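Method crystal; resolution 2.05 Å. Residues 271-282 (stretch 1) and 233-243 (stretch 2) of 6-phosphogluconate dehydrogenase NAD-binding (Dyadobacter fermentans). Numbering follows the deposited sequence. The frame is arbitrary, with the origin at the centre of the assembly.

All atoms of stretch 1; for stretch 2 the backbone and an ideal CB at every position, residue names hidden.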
# COMPACT_ATOMS: atom_id res chain seq x y z
N SER B 271 12.00 -0.95 -19.04
CA SER B 271 11.15 -0.48 -20.13
C SER B 271 11.06 1.04 -20.15
O SER B 271 11.12 1.64 -21.23
CB SER B 271 9.75 -1.10 -20.06
OG SER B 271 9.04 -0.75 -21.23
N GLY B 272 10.99 1.68 -18.98
CA GLY B 272 10.97 3.13 -18.91
C GLY B 272 12.25 3.76 -19.45
O GLY B 272 12.21 4.83 -20.07
N LEU B 273 13.39 3.13 -19.18
CA LEU B 273 14.66 3.61 -19.75
C LEU B 273 14.66 3.40 -21.27
O LEU B 273 15.15 4.26 -22.01
CB LEU B 273 15.83 2.89 -19.10
CG LEU B 273 16.15 3.31 -17.66
CD1 LEU B 273 17.19 2.35 -17.07
CD2 LEU B 273 16.63 4.78 -17.58
N ALA B 274 14.08 2.32 -21.77
CA ALA B 274 13.96 2.13 -23.24
C ALA B 274 13.10 3.27 -23.83
O ALA B 274 13.31 3.64 -24.98
CB ALA B 274 13.33 0.78 -23.58
N LYS B 275 12.16 3.83 -23.03
CA LYS B 275 11.28 4.92 -23.43
C LYS B 275 11.81 6.34 -23.15
O LYS B 275 11.09 7.30 -23.41
CB LYS B 275 9.93 4.74 -22.76
CG LYS B 275 9.24 3.47 -23.31
CD LYS B 275 7.87 3.30 -22.80
CE LYS B 275 7.09 2.35 -23.69
NZ LYS B 275 7.67 1.01 -23.68
N GLY B 276 13.06 6.48 -22.71
CA GLY B 276 13.66 7.79 -22.51
C GLY B 276 13.15 8.52 -21.28
O GLY B 276 13.20 9.74 -21.22
N ARG B 277 12.81 7.76 -20.24
CA ARG B 277 12.28 8.31 -18.99
C ARG B 277 13.33 8.49 -17.90
O ARG B 277 12.96 8.79 -16.77
CB ARG B 277 11.16 7.39 -18.48
CG ARG B 277 10.00 7.42 -19.45
CD ARG B 277 8.81 6.68 -18.96
NE ARG B 277 7.75 6.73 -19.97
CZ ARG B 277 6.91 5.74 -20.26
NH1 ARG B 277 6.96 4.60 -19.60
NH2 ARG B 277 6.01 5.89 -21.23
N GLU B 278 14.63 8.42 -18.24
CA GLU B 278 15.71 8.57 -17.26
C GLU B 278 15.66 9.89 -16.46
O GLU B 278 16.26 9.92 -15.39
CB GLU B 278 17.09 8.45 -17.92
CG GLU B 278 17.40 9.47 -18.99
CD GLU B 278 16.91 9.15 -20.39
OE1 GLU B 278 16.18 8.15 -20.57
OE2 GLU B 278 17.21 9.94 -21.30
N ASN B 279 15.06 11.00 -16.98
CA ASN B 279 15.04 12.27 -16.26
C ASN B 279 13.76 12.47 -15.46
O ASN B 279 13.61 13.51 -14.83
CB ASN B 279 15.25 13.44 -17.22
CG ASN B 279 16.55 13.31 -17.93
OD1 ASN B 279 17.58 13.15 -17.30
ND2 ASN B 279 16.52 13.27 -19.24
N LEU B 280 12.86 11.50 -15.44
CA LEU B 280 11.65 11.66 -14.65
C LEU B 280 11.87 11.18 -13.23
O LEU B 280 12.87 10.55 -12.97
CB LEU B 280 10.51 10.87 -15.30
CG LEU B 280 10.16 11.28 -16.76
CD1 LEU B 280 8.95 10.49 -17.25
CD2 LEU B 280 9.84 12.76 -16.88
N ASP B 281 10.93 11.43 -12.32
CA ASP B 281 10.96 10.89 -10.98
C ASP B 281 10.79 9.36 -11.04
O ASP B 281 10.09 8.85 -11.93
CB ASP B 281 9.84 11.53 -10.14
CG ASP B 281 9.93 11.16 -8.71
OD1 ASP B 281 10.90 11.61 -8.04
OD2 ASP B 281 9.06 10.35 -8.25
N TRP B 282 11.29 8.66 -10.04
CA TRP B 282 11.18 7.20 -9.97
C TRP B 282 9.72 6.75 -9.91
O TRP B 282 9.45 5.65 -10.35
CB TRP B 282 11.98 6.63 -8.80
CG TRP B 282 11.29 6.74 -7.48
CD1 TRP B 282 10.92 7.88 -6.83
CD2 TRP B 282 11.07 5.66 -6.56
NE1 TRP B 282 10.41 7.57 -5.59
CE2 TRP B 282 10.50 6.22 -5.39
CE3 TRP B 282 11.27 4.28 -6.62
CZ2 TRP B 282 10.14 5.44 -4.29
CZ3 TRP B 282 10.87 3.50 -5.54
CH2 TRP B 282 10.27 4.08 -4.41
N UNK B 233 8.34 17.79 -10.69
CA UNK B 233 9.79 17.76 -10.53
C UNK B 233 10.27 16.45 -9.93
O UNK B 233 9.50 15.64 -9.43
CB UNK B 233 10.25 18.93 -9.65
N UNK B 234 11.55 16.23 -10.01
CA UNK B 234 12.18 15.00 -9.59
C UNK B 234 12.57 15.04 -8.14
O UNK B 234 13.28 15.95 -7.73
CB UNK B 234 13.41 14.71 -10.45
N UNK B 235 12.11 14.05 -7.37
CA UNK B 235 12.46 13.82 -5.96
C UNK B 235 13.55 12.77 -5.87
O UNK B 235 14.47 12.94 -5.09
CB UNK B 235 11.24 13.39 -5.15
N UNK B 236 13.45 11.67 -6.69
CA UNK B 236 14.45 10.60 -6.77
C UNK B 236 14.56 10.21 -8.27
O UNK B 236 13.54 9.83 -8.87
CB UNK B 236 14.06 9.40 -5.90
N UNK B 237 15.74 10.35 -8.89
CA UNK B 237 15.88 10.14 -10.33
C UNK B 237 15.57 8.71 -10.73
O UNK B 237 15.90 7.79 -10.01
CB UNK B 237 17.30 10.51 -10.78
N UNK B 238 14.93 8.54 -11.89
CA UNK B 238 14.39 7.24 -12.36
C UNK B 238 15.39 6.09 -12.32
O UNK B 238 15.07 5.03 -11.76
CB UNK B 238 13.88 7.39 -13.79
N UNK B 239 16.60 6.24 -12.85
CA UNK B 239 17.54 5.12 -12.82
C UNK B 239 17.85 4.65 -11.40
O UNK B 239 18.18 3.48 -11.21
CB UNK B 239 18.84 5.51 -13.52
N UNK B 240 17.69 5.54 -10.39
CA UNK B 240 17.96 5.15 -9.01
C UNK B 240 16.90 4.14 -8.49
O UNK B 240 17.22 3.34 -7.64
CB UNK B 240 17.99 6.39 -8.12
N UNK B 241 15.70 4.10 -9.07
CA UNK B 241 14.71 3.12 -8.68
C UNK B 241 15.11 1.73 -9.07
O UNK B 241 14.90 0.76 -8.32
CB UNK B 241 13.35 3.46 -9.30
N UNK B 242 15.72 1.62 -10.25
CA UNK B 242 16.23 0.36 -10.78
C UNK B 242 17.37 -0.15 -9.91
O UNK B 242 17.41 -1.32 -9.58
CB UNK B 242 16.70 0.53 -12.23
N UNK B 243 18.30 0.73 -9.54
CA UNK B 243 19.42 0.38 -8.65
C UNK B 243 18.87 -0.23 -7.34
O UNK B 243 19.30 -1.31 -6.94
CB UNK B 243 20.28 1.61 -8.35

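At position 233 the CA-to-CB bond points away and the ideal CB has nothing of stretch 1 within 5.5 Å, so many side chains would suit. With phi at -76°, proline is allowed; the residue is Pro233, preceded by a cis peptide bond.

Position 234 points sideways, its ideal CB 4.5 Å from both Asp281 N and Asn279 O. A small or branched apolar side chain would fit against this backbone. Val234 does so, placing CG2 3.2 Å from Asn279 O.

At 235 the ideal CB lies 3.4 Å from Asp281 OD1; a small residue fits easily, and a larger one could if it turned away from the carboxylate. The carboxylate also needs donors, and backbone amides supply them for any residue but proline: N of 235 is 2.8 Å from Asp281 OD1, and N of 236 is 2.9 Å from the same Asp281 OD1. Both are hydrogen bonds; the residue is Ala235, its methyl beside the carboxylate.

The ideal CB of 236 is 3.6 Å from Trp282 CD1, so an apolar or aromatic group could lie against the indole. Phe236 turns its ring edge toward the indole face, with planes at 82°. Phe236 O accepts a hydrogen bond from Trp282 N at 2.8 Å.

Position 237 points away, yet a long side chain could return to the acceptors Glu278 O and Asn279 OD1; lysine, arginine or glutamine are all plausible. Arg237 curls back, and its NH2 donates to Asn279 OD1 at 2.7 Å and 161°. Glu278 O lies over the guanidinium face, 3.1 Å from Arg237 CZ, where the angles are poor for hydrogen bonding.

Position 238 points toward stretch 1, its ideal CB 3.4 Å from both Arg277 O and Leu280 O. Beyond it, Gly272 leaves room for a large apolar group. Phe238 buries the most area of the stretch: its CZ is 3.7 Å from Gly272 CA, and an ideal CB on Gly272 would be only 2.3 Å from Phe238 CZ. Arg277 CB sits over the ring face, 8° off the normal. The bond from Phe238 N to Leu280 O, 3.1 Å, is weak.

At 239, phi of -59° permits proline, and an apolar group could reach Leu273. Pro239 CG lies 4.2 Å from Leu273 CD2.

At 241 an ideal CB would be a tight 3.5 Å from Trp282 CE3, favouring glycine, with alanine a tight fit. The residue is Gly241.

Position 242 points sideways, within an apolar side chain's reach of Leu273. Leu242 CD2 meets Leu273 CD1 at 3.9 Å.

Stretch 1 does not constrain 240 or 243; they are Leu240 and Lys243.

Stretch 2 (233-243) PVAFRFPLGLK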
# COMPACT_ATOMS: atom_id res chain seq x y z
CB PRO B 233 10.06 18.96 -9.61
CG PRO B 233 8.85 19.03 -8.76
CD PRO B 233 7.71 18.66 -9.67
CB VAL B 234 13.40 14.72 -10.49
CG1 VAL B 234 14.12 13.44 -10.08
CG2 VAL B 234 12.97 14.66 -11.94
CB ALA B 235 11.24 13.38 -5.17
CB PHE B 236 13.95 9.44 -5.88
CG PHE B 236 14.96 8.39 -5.48
CD1 PHE B 236 16.09 8.75 -4.74
CD2 PHE B 236 14.73 7.04 -5.73
CE1 PHE B 236 17.01 7.78 -4.34
CE2 PHE B 236 15.64 6.07 -5.30
CZ PHE B 236 16.78 6.45 -4.61
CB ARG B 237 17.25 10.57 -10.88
CG ARG B 237 17.12 11.11 -12.29
CD ARG B 237 18.25 12.06 -12.67
NE ARG B 237 18.41 12.10 -14.13
CZ ARG B 237 19.02 11.16 -14.86
NH1 ARG B 237 19.59 10.12 -14.27
NH2 ARG B 237 19.11 11.29 -16.17
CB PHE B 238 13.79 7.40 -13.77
CG PHE B 238 12.94 6.29 -14.30
CD1 PHE B 238 11.58 6.25 -14.01
CD2 PHE B 238 13.45 5.38 -15.23
CE1 PHE B 238 10.78 5.23 -14.50
CE2 PHE B 238 12.64 4.38 -15.76
CZ PHE B 238 11.30 4.30 -15.38
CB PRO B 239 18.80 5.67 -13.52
CG PRO B 239 18.31 6.83 -14.31
CD PRO B 239 17.20 7.43 -13.51
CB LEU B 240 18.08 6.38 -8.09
CG LEU B 240 19.19 7.32 -8.48
CD1 LEU B 240 19.18 8.56 -7.62
CD2 LEU B 240 20.56 6.63 -8.45
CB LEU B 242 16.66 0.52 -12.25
CG LEU B 242 17.24 -0.72 -12.96
CD1 LEU B 242 16.32 -1.90 -12.83
CD2 LEU B 242 17.57 -0.42 -14.38
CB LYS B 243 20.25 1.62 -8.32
CG LYS B 243 21.48 1.35 -7.40
CD LYS B 243 22.21 2.64 -6.96
CE LYS B 243 21.50 3.48 -5.89
NZ LYS B 243 21.34 2.74 -4.58
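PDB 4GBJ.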